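Putative aldolase (Bacteroides vulgatus ATCC 8482, PDB 3DXI) is of unproven function but is probably an aldolase-like enzyme built on a TIM barrel, of the HMGL-like family. Local coordinates at residues Leu6-Arg11 against Gly190-Asp195; Gly44-Pro49 against Leu94-Gly99; Asp213-Thr218 against Glu232-Tyr237. All coordinates share one frame; numbering follows the deposited sequence.

Contact 1: residues Leu6-Arg11 against Gly190-Asp195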
loop_
_atom_site.group_PDB
_atom_site.type_symbol
_atom_site.label_atom_id
_atom_site.label_comp_id
_atom_site.label_asym_id
_atom_site.label_seq_id
_atom_site.Cartn_x
_atom_site.Cartn_y
_atom_site.Cartn_z
ATOM N N LEU A 6 -10.099 -2.301 -16.173
ATOM C CA LEU A 6 -9.481 -3.396 -16.911
ATOM C C LEU A 6 -8.593 -4.265 -16.033
ATOM O O LEU A 6 -7.716 -3.770 -15.323
ATOM C CB LEU A 6 -8.656 -2.839 -18.082
ATOM C CG LEU A 6 -7.947 -3.827 -19.019
ATOM C CD1 LEU A 6 -7.700 -3.158 -20.370
ATOM C CD2 LEU A 6 -6.632 -4.288 -18.402
ATOM N N ASP A 7 -8.829 -5.570 -16.082
ATOM C CA ASP A 7 -8.030 -6.506 -15.306
ATOM C C ASP A 7 -7.103 -7.258 -16.251
ATOM O O ASP A 7 -7.541 -7.795 -17.278
ATOM C CB ASP A 7 -8.931 -7.482 -14.553
ATOM C CG ASP A 7 -8.149 -8.444 -13.689
ATOM O OD1 ASP A 7 -7.621 -9.436 -14.225
ATOM O OD2 ASP A 7 -8.045 -8.198 -12.472
ATOM N N CYS A 8 -5.817 -7.274 -15.912
ATOM C CA CYS A 8 -4.822 -7.952 -16.732
ATOM C C CYS A 8 -4.054 -9.024 -15.968
ATOM O O CYS A 8 -2.875 -9.256 -16.226
ATOM C CB CYS A 8 -3.843 -6.929 -17.335
ATOM S SG CYS A 8 -3.088 -5.769 -16.155
ATOM N N THR A 9 -4.740 -9.696 -15.050
ATOM C CA THR A 9 -4.130 -10.745 -14.236
ATOM C C THR A 9 -3.333 -11.789 -15.026
ATOM O O THR A 9 -2.143 -11.991 -14.773
ATOM C CB THR A 9 -5.208 -11.485 -13.399
ATOM O OG1 THR A 9 -5.961 -10.533 -12.633
ATOM C CG2 THR A 9 -4.558 -12.480 -12.457
ATOM N N LEU A 10 -3.977 -12.450 -15.983
ATOM C CA LEU A 10 -3.307 -13.491 -16.771
ATOM C C LEU A 10 -2.138 -13.016 -17.630
ATOM O O LEU A 10 -1.123 -13.708 -17.745
ATOM C CB LEU A 10 -4.321 -14.218 -17.664
ATOM C CG LEU A 10 -5.497 -14.898 -16.957
ATOM C CD1 LEU A 10 -6.342 -15.644 -17.979
ATOM C CD2 LEU A 10 -4.982 -15.860 -15.889
ATOM N N ARG A 11 -2.286 -11.841 -18.236
ATOM C CA ARG A 11 -1.248 -11.287 -19.099
ATOM C C ARG A 11 -0.028 -10.826 -18.309
ATOM O O ARG A 11 1.113 -11.124 -18.665
ATOM C CB ARG A 11 -1.817 -10.108 -19.906
ATOM C CG ARG A 11 -0.878 -9.537 -20.972
ATOM C CD ARG A 11 0.142 -8.560 -20.396
ATOM N NE ARG A 11 -0.470 -7.311 -19.941
ATOM C CZ ARG A 11 0.210 -6.298 -19.411
ATOM N NH1 ARG A 11 1.525 -6.381 -19.265
ATOM N NH2 ARG A 11 -0.423 -5.195 -19.035
ATOM N N GLY A 190 -5.894 6.254 -19.763
ATOM C CA GLY A 190 -5.885 5.257 -18.708
ATOM C C GLY A 190 -4.625 5.333 -17.862
ATOM O O GLY A 190 -3.660 6.023 -18.215
ATOM N N PHE A 191 -4.634 4.619 -16.741
ATOM C CA PHE A 191 -3.498 4.578 -15.833
ATOM C C PHE A 191 -3.240 3.148 -15.373
ATOM O O PHE A 191 -4.172 2.418 -15.012
ATOM C CB PHE A 191 -3.760 5.441 -14.597
ATOM C CG PHE A 191 -2.669 5.356 -13.555
ATOM C CD1 PHE A 191 -1.397 5.888 -13.808
ATOM C CD2 PHE A 191 -2.903 4.724 -12.332
ATOM C CE1 PHE A 191 -0.376 5.792 -12.859
ATOM C CE2 PHE A 191 -1.890 4.620 -11.369
ATOM C CZ PHE A 191 -0.620 5.156 -11.631
ATOM N N HIS A 192 -1.976 2.749 -15.399
ATOM C CA HIS A 192 -1.584 1.422 -14.941
ATOM C C HIS A 192 -0.483 1.647 -13.910
ATOM O O HIS A 192 0.671 1.905 -14.258
ATOM C CB HIS A 192 -1.063 0.562 -16.099
ATOM C CG HIS A 192 -0.711 -0.839 -15.696
ATOM N ND1 HIS A 192 -1.165 -1.948 -16.377
ATOM C CD2 HIS A 192 0.068 -1.311 -14.692
ATOM C CE1 HIS A 192 -0.680 -3.040 -15.813
ATOM N NE2 HIS A 192 0.072 -2.681 -14.788
ATOM N N GLY A 193 -0.845 1.564 -12.638
ATOM C CA GLY A 193 0.141 1.798 -11.607
ATOM C C GLY A 193 0.798 0.546 -11.075
ATOM O O GLY A 193 0.231 -0.547 -11.147
ATOM N N HIS A 194 2.015 0.697 -10.566
ATOM C CA HIS A 194 2.722 -0.424 -9.964
ATOM C C HIS A 194 2.755 -0.155 -8.466
ATOM O O HIS A 194 2.641 0.999 -8.032
ATOM C CB HIS A 194 4.128 -0.561 -10.538
ATOM C CG HIS A 194 4.156 -1.198 -11.892
ATOM N ND1 HIS A 194 5.316 -1.357 -12.618
ATOM C CD2 HIS A 194 3.165 -1.724 -12.648
ATOM C CE1 HIS A 194 5.038 -1.951 -13.764
ATOM N NE2 HIS A 194 3.739 -2.185 -13.808
ATOM N N ASP A 195 2.914 -1.214 -7.680
ATOM C CA ASP A 195 2.877 -1.083 -6.232
ATOM C C ASP A 195 4.202 -1.067 -5.479
ATOM O O ASP A 195 4.241 -1.414 -4.296
ATOM C CB ASP A 195 1.975 -2.189 -5.666
ATOM C CG ASP A 195 0.852 -1.641 -4.809
ATOM O OD1 ASP A 195 0.405 -0.505 -5.075
ATOM O OD2 ASP A 195 0.409 -2.346 -3.877
#
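Inside the TIM barrel, at the C-terminal ends of strands 4-7 and 189-192, C8 and R11 meet the ring of H192. The meeting point on the ring is one carbon. C8 SG lies 3.7 Å from H192 CE1, and R11 NH2 lies 3.9 Å from the same H192 CE1. The sulfur stands 4.7 Å from the centroid of the H192 ring, 67° off the ring normal, an oblique sulfur-aromatic contact. The R11 and H192 side chains come from opposite directions, and their flat ends are turned 48° apart. H192 holds CG anti to its backbone N (chi1 -177°), which sends the ring across the barrel interior. R11 bends at chi2 and chi3 to bring its guanidinium up to that ring. No hydrogen bond crosses between 6-11 and 190-195.

The two strands are not neighbours in the barrel. Strand 214-217 runs between them, and its D216 takes the hydrogen bond from H192 ND1. R11 is held from another neighbour, by a salt bridge of NE to E42. Both groups thus have their main polar partners elsewhere, and what crosses between the segments is packing and the oblique sulfur-aromatic contact. R11 NH2 and H192 ND1 are 4.3 Å apart.

C8 is the N-cap of helix 9-13. Just before it, D7 OD1 accepts from T9 N at 3.0 Å, an Asx turn, with the donor above the carboxylate plane. T9 OG1 donates to the same D7 OD1 on its syn lone pair.

Contact 2: residues Gly44-Pro49 against Leu94-Gly99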
loop_
_atom_site.group_PDB
_atom_site.type_symbol
_atom_site.label_atom_id
_atom_site.label_comp_id
_atom_site.label_asym_id
_atom_site.label_seq_id
_atom_site.Cartn_x
_atom_site.Cartn_y
_atom_site.Cartn_z
ATOM N N GLY A 44 -3.834 -12.069 -22.329
ATOM C CA GLY A 44 -2.521 -12.547 -22.718
ATOM C C GLY A 44 -1.885 -11.833 -23.887
ATOM O O GLY A 44 -2.373 -10.804 -24.353
ATOM N N TYR A 45 -0.782 -12.402 -24.357
ATOM C CA TYR A 45 -0.022 -11.865 -25.476
ATOM C C TYR A 45 -0.250 -12.698 -26.728
ATOM O O TYR A 45 -0.733 -13.834 -26.660
ATOM C CB TYR A 45 1.482 -11.927 -25.173
ATOM C CG TYR A 45 1.985 -10.993 -24.092
ATOM C CD1 TYR A 45 2.372 -9.690 -24.401
ATOM C CD2 TYR A 45 2.087 -11.417 -22.766
ATOM C CE1 TYR A 45 2.852 -8.825 -23.418
ATOM C CE2 TYR A 45 2.565 -10.559 -21.764
ATOM C CZ TYR A 45 2.946 -9.266 -22.104
ATOM O OH TYR A 45 3.415 -8.407 -21.146
ATOM N N ARG A 46 0.094 -12.103 -27.866
ATOM C CA ARG A 46 0.076 -12.777 -29.154
ATOM C C ARG A 46 1.562 -12.585 -29.491
ATOM O O ARG A 46 2.093 -11.487 -29.349
ATOM C CB ARG A 46 -0.823 -12.062 -30.170
ATOM C CG ARG A 46 -2.320 -12.374 -30.044
ATOM C CD ARG A 46 -2.665 -13.826 -30.398
ATOM N NE ARG A 46 -2.684 -14.086 -31.840
ATOM C CZ ARG A 46 -2.940 -15.277 -32.387
ATOM N NH1 ARG A 46 -3.205 -16.326 -31.614
ATOM N NH2 ARG A 46 -2.916 -15.428 -33.707
ATOM N N ASN A 47 2.241 -13.648 -29.897
ATOM C CA ASN A 47 3.668 -13.557 -30.185
ATOM C C ASN A 47 4.101 -14.405 -31.359
ATOM O O ASN A 47 3.399 -15.318 -31.775
ATOM C CB ASN A 47 4.484 -14.040 -28.976
ATOM C CG ASN A 47 4.960 -12.912 -28.080
ATOM O OD1 ASN A 47 4.613 -12.859 -26.900
ATOM N ND2 ASN A 47 5.778 -12.021 -28.626
ATOM N N LYS A 48 5.283 -14.093 -31.873
ATOM C CA LYS A 48 5.887 -14.867 -32.944
ATOM C C LYS A 48 6.665 -15.920 -32.150
ATOM O O LYS A 48 6.853 -15.765 -30.949
ATOM C CB LYS A 48 6.825 -13.982 -33.768
ATOM C CG LYS A 48 6.083 -12.907 -34.566
ATOM C CD LYS A 48 7.031 -12.018 -35.375
ATOM C CE LYS A 48 7.886 -11.135 -34.484
ATOM N NZ LYS A 48 8.686 -10.148 -35.277
ATOM N N PRO A 49 7.110 -17.009 -32.792
ATOM C CA PRO A 49 7.852 -18.025 -32.032
ATOM C C PRO A 49 9.026 -17.467 -31.227
ATOM O O PRO A 49 9.931 -16.836 -31.776
ATOM C CB PRO A 49 8.286 -19.004 -33.116
ATOM C CG PRO A 49 7.138 -18.933 -34.085
ATOM C CD PRO A 49 6.889 -17.447 -34.180
ATOM N N LEU A 94 -2.682 -11.070 -35.727
ATOM C CA LEU A 94 -4.052 -10.637 -35.458
ATOM C C LEU A 94 -5.176 -11.152 -36.356
ATOM O O LEU A 94 -6.304 -11.330 -35.898
ATOM C CB LEU A 94 -4.088 -9.105 -35.436
ATOM C CG LEU A 94 -3.088 -8.463 -34.466
ATOM C CD1 LEU A 94 -3.196 -6.951 -34.501
ATOM C CD2 LEU A 94 -3.362 -8.967 -33.074
ATOM N N LEU A 95 -4.876 -11.383 -37.627
ATOM C CA LEU A 95 -5.886 -11.848 -38.564
ATOM C C LEU A 95 -6.669 -13.056 -38.037
ATOM O O LEU A 95 -7.894 -13.104 -38.145
ATOM C CB LEU A 95 -5.227 -12.186 -39.903
ATOM C CG LEU A 95 -6.033 -11.937 -41.178
ATOM C CD1 LEU A 95 -6.333 -10.450 -41.322
ATOM C CD2 LEU A 95 -5.233 -12.437 -42.377
ATOM N N PRO A 96 -5.975 -14.040 -37.439
ATOM C CA PRO A 96 -6.700 -15.211 -36.930
ATOM C C PRO A 96 -7.655 -14.938 -35.771
ATOM O O PRO A 96 -8.531 -15.755 -35.487
ATOM C CB PRO A 96 -5.577 -16.165 -36.519
ATOM C CG PRO A 96 -4.434 -15.770 -37.430
ATOM C CD PRO A 96 -4.519 -14.265 -37.400
ATOM N N ILE A 97 -7.504 -13.793 -35.106
ATOM C CA ILE A 97 -8.355 -13.500 -33.956
ATOM C C ILE A 97 -9.427 -12.433 -34.158
ATOM O O ILE A 97 -10.017 -11.960 -33.190
ATOM C CB ILE A 97 -7.503 -13.109 -32.712
ATOM C CG1 ILE A 97 -6.820 -11.760 -32.941
ATOM C CG2 ILE A 97 -6.450 -14.179 -32.440
ATOM C CD1 ILE A 97 -5.942 -11.312 -31.776
ATOM N N ILE A 98 -9.689 -12.049 -35.400
ATOM C CA ILE A 98 -10.720 -11.047 -35.639
ATOM C C ILE A 98 -12.038 -11.589 -35.092
ATOM O O ILE A 98 -12.318 -12.783 -35.199
ATOM C CB ILE A 98 -10.873 -10.735 -37.143
ATOM C CG1 ILE A 98 -10.967 -12.037 -37.939
ATOM C CG2 ILE A 98 -9.691 -9.903 -37.626
ATOM C CD1 ILE A 98 -11.088 -11.840 -39.446
ATOM N N GLY A 99 -12.830 -10.717 -34.476
ATOM C CA GLY A 99 -14.102 -11.146 -33.922
ATOM C C GLY A 99 -14.002 -11.822 -32.567
ATOM O O GLY A 99 -14.989 -11.906 -31.838
#
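The backbones of 44-49 and 94-99 stay well apart, with the CA atoms of R46 and L94 nearest at 7.8 Å, and side chains bridge the gap. R46 does most of the work. Its CG stands anti to the carbonyl carbon (chi1 -81°), and the chain then bends at chi2 and chi3, which brings the guanidinium against I97. The methyl CG2 of I97 sits over the centre of one guanidinium face, 3.7 Å from R46 CZ. Further back, I97 CD1 approaches the aliphatic part of the arginine, 4.2 Å from R46 CG. The two side chains slide past each other in opposite directions. P96 adds a second, oblique contact through its ring: P96 CB lies 3.9 Å from R46 NH2.

No hydrogen bond joins the two segments. R46 NE donates to L93 O, just before 94-99, NH1 donates to T60 O, and NH2 makes a weak bond to H92 O. These carbonyls fix the flat group while the isoleucine methyl covers its face. In 94-99 the turn is held by I97 N bonding to L94 O at 2.9 Å.

R46 also touches I78 and L80 of strand 75-81. The turn with P96 and I97 comes after helix 90-94 and leads toward strand 103-108. P96 rests on V62 and I97 on L65, both of helix 62-71, and I97 also touches I104 of strand 103-108.

Contact 3: residues Asp213-Thr218 against Glu232-Tyr237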
loop_
_atom_site.group_PDB
_atom_site.type_symbol
_atom_site.label_atom_id
_atom_site.label_comp_id
_atom_site.label_asym_id
_atom_site.label_seq_id
_atom_site.Cartn_x
_atom_site.Cartn_y
_atom_site.Cartn_z
ATOM N N ASP A 213 -10.337 7.838 -17.855
ATOM C CA ASP A 213 -11.244 6.897 -18.510
ATOM C C ASP A 213 -11.014 5.403 -18.233
ATOM O O ASP A 213 -11.966 4.619 -18.228
ATOM C CB ASP A 213 -11.185 7.134 -20.024
ATOM C CG ASP A 213 -11.370 8.600 -20.394
ATOM O OD1 ASP A 213 -12.527 9.060 -20.451
ATOM O OD2 ASP A 213 -10.361 9.297 -20.615
ATOM N N PHE A 214 -9.761 5.016 -18.011
ATOM C CA PHE A 214 -9.402 3.614 -17.774
ATOM C C PHE A 214 -8.432 3.405 -16.607
ATOM O O PHE A 214 -7.537 4.218 -16.376
ATOM C CB PHE A 214 -8.735 3.034 -19.028
ATOM C CG PHE A 214 -9.683 2.402 -20.008
ATOM C CD1 PHE A 214 -9.973 1.041 -19.934
ATOM C CD2 PHE A 214 -10.246 3.150 -21.038
ATOM C CE1 PHE A 214 -10.802 0.432 -20.874
ATOM C CE2 PHE A 214 -11.083 2.553 -21.988
ATOM C CZ PHE A 214 -11.358 1.189 -21.904
ATOM N N ILE A 215 -8.613 2.308 -15.878
ATOM C CA ILE A 215 -7.706 1.954 -14.785
ATOM C C ILE A 215 -7.401 0.460 -14.890
ATOM O O ILE A 215 -8.308 -0.353 -15.071
ATOM C CB ILE A 215 -8.301 2.229 -13.379
ATOM C CG1 ILE A 215 -8.475 3.732 -13.157
ATOM C CG2 ILE A 215 -7.373 1.659 -12.307
ATOM C CD1 ILE A 215 -7.175 4.512 -13.175
ATOM N N ASP A 216 -6.117 0.125 -14.793
ATOM C CA ASP A 216 -5.627 -1.254 -14.853
ATOM C C ASP A 216 -5.334 -1.776 -13.441
ATOM O O ASP A 216 -4.865 -1.032 -12.573
ATOM C CB ASP A 216 -4.316 -1.332 -15.652
ATOM C CG ASP A 216 -4.517 -1.259 -17.158
ATOM O OD1 ASP A 216 -5.598 -0.824 -17.619
ATOM O OD2 ASP A 216 -3.566 -1.629 -17.883
ATOM N N ALA A 217 -5.590 -3.062 -13.230
ATOM C CA ALA A 217 -5.322 -3.717 -11.951
ATOM C C ALA A 217 -5.355 -5.223 -12.189
ATOM O O ALA A 217 -5.717 -5.666 -13.275
ATOM C CB ALA A 217 -6.364 -3.315 -10.916
ATOM N N THR A 218 -4.957 -6.004 -11.188
ATOM C CA THR A 218 -4.963 -7.458 -11.296
ATOM C C THR A 218 -5.351 -8.069 -9.950
ATOM O O THR A 218 -5.179 -7.437 -8.908
ATOM C CB THR A 218 -3.570 -8.010 -11.710
ATOM O OG1 THR A 218 -2.602 -7.692 -10.701
ATOM C CG2 THR A 218 -3.127 -7.405 -13.040
ATOM N N GLU A 232 -8.871 -6.152 -6.020
ATOM C CA GLU A 232 -9.759 -6.240 -4.861
ATOM C C GLU A 232 -9.693 -4.977 -4.005
ATOM O O GLU A 232 -10.686 -4.595 -3.386
ATOM C CB GLU A 232 -9.418 -7.464 -3.993
ATOM C CG GLU A 232 -7.988 -7.470 -3.444
ATOM C CD GLU A 232 -7.035 -8.234 -4.330
ATOM O OE1 GLU A 232 -7.246 -8.245 -5.563
ATOM O OE2 GLU A 232 -6.068 -8.818 -3.795
ATOM N N LEU A 233 -8.528 -4.335 -3.959
ATOM C CA LEU A 233 -8.389 -3.111 -3.168
ATOM C C LEU A 233 -9.118 -1.968 -3.868
ATOM O O LEU A 233 -9.776 -1.150 -3.226
ATOM C CB LEU A 233 -6.915 -2.743 -2.976
ATOM C CG LEU A 233 -6.654 -1.491 -2.132
ATOM C CD1 LEU A 233 -7.374 -1.601 -0.795
ATOM C CD2 LEU A 233 -5.160 -1.331 -1.905
ATOM N N LEU A 234 -8.996 -1.919 -5.189
ATOM C CA LEU A 234 -9.661 -0.884 -5.977
ATOM C C LEU A 234 -11.175 -0.981 -5.807
ATOM O O LEU A 234 -11.826 0.005 -5.474
ATOM C CB LEU A 234 -9.308 -1.030 -7.458
ATOM C CG LEU A 234 -10.002 -0.113 -8.470
ATOM C CD1 LEU A 234 -9.729 1.352 -8.141
ATOM C CD2 LEU A 234 -9.500 -0.457 -9.873
ATOM N N LEU A 235 -11.719 -2.178 -6.025
ATOM C CA LEU A 235 -13.158 -2.406 -5.916
ATOM C C LEU A 235 -13.688 -2.143 -4.515
ATOM O O LEU A 235 -14.775 -1.592 -4.351
ATOM C CB LEU A 235 -13.517 -3.836 -6.335
ATOM C CG LEU A 235 -13.216 -4.201 -7.789
ATOM C CD1 LEU A 235 -13.696 -5.622 -8.060
ATOM C CD2 LEU A 235 -13.902 -3.221 -8.732
ATOM N N THR A 236 -12.938 -2.551 -3.499
ATOM C CA THR A 236 -13.382 -2.305 -2.133
ATOM C C THR A 236 -13.495 -0.802 -1.890
ATOM O O THR A 236 -14.500 -0.328 -1.363
ATOM C CB THR A 236 -12.414 -2.914 -1.105
ATOM O OG1 THR A 236 -12.494 -4.343 -1.178
ATOM C CG2 THR A 236 -12.785 -2.478 0.304
ATOM N N TYR A 237 -12.469 -0.057 -2.299
ATOM C CA TYR A 237 -12.457 1.393 -2.123
ATOM C C TYR A 237 -13.606 2.071 -2.873
ATOM O O TYR A 237 -14.313 2.913 -2.312
ATOM C CB TYR A 237 -11.135 1.992 -2.613
ATOM C CG TYR A 237 -10.933 3.426 -2.155
ATOM C CD1 TYR A 237 -10.257 3.706 -0.967
ATOM C CD2 TYR A 237 -11.462 4.496 -2.881
ATOM C CE1 TYR A 237 -10.115 5.010 -0.508
ATOM C CE2 TYR A 237 -11.325 5.814 -2.428
ATOM C CZ TYR A 237 -10.650 6.057 -1.239
ATOM O OH TYR A 237 -10.507 7.339 -0.763
#
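I215 and A217 meet L234 in the apolar part of this contact. It is the strand-to-helix packing of the last beta/alpha unit of the TIM barrel, joining strand 214-217, the eighth of the barrel, to helix 231-241 outside it. I215 CG2 and L234 CD2 meet at 3.9 Å, the two side chains crossing obliquely. A217 CB is further from the same methyl, 4.4 Å from L234 CD2. The side chains of I215 and A217 set out toward the helix, whereas that of D216 between them sets out away from it. With chi1 at 175°, L234 extends away from its own backbone N, which carries CD2 out to the strand. On I215 the CG2 methyl is the branch that touches the leucine. I208 of helix 200-209 packs on both I215 and L234, so a second helix shares this apolar layer.

The polar part lies at the end of the strand. E232 OE1 comes within 4.0 Å of T218 O, with no hydrogen bond between them. The carboxylate has its partner elsewhere, as E232 OE1 accepts from T220 N just past the strand. T218 OG1 bonds to M222 O in the loop.

Within the helix, E232 O is gripped twice. T236 N reaches it at 3.0 Å and T236 OG1 at 2.9 Å, from opposite faces of the carbonyl plane. The second bond ties the threonine side chain back to the turn before it.

E232 packs on M274 and T236 on L271, both of the second subunit. Dispersion between methyl groups thus carries the strand-to-helix contact itself, while the carboxylate fastens the start of the helix to the loop after the strand through T220.

Overall arrangement
Starting at the N terminus, the chain runs through strand 4-7 into helix 9-13, the first half of contact 1. That contact closes only at strand 189-192, so it encloses a long loop of the barrel. Contact 2 is nested inside this loop and joins the end of strand 40-45 to the turn before strand 103-108. Contact 3 follows in series and closes a short loop from strand 214-217 to helix 231-241. Contacts 1 and 3 have centres 8 Å apart and are linked by the L6-I215 backbone bond on adjoining strands. Contact 2 touches contact 1 through R11 and Y45. Contacts 2 and 3 lie on opposite sides of the chain's centre.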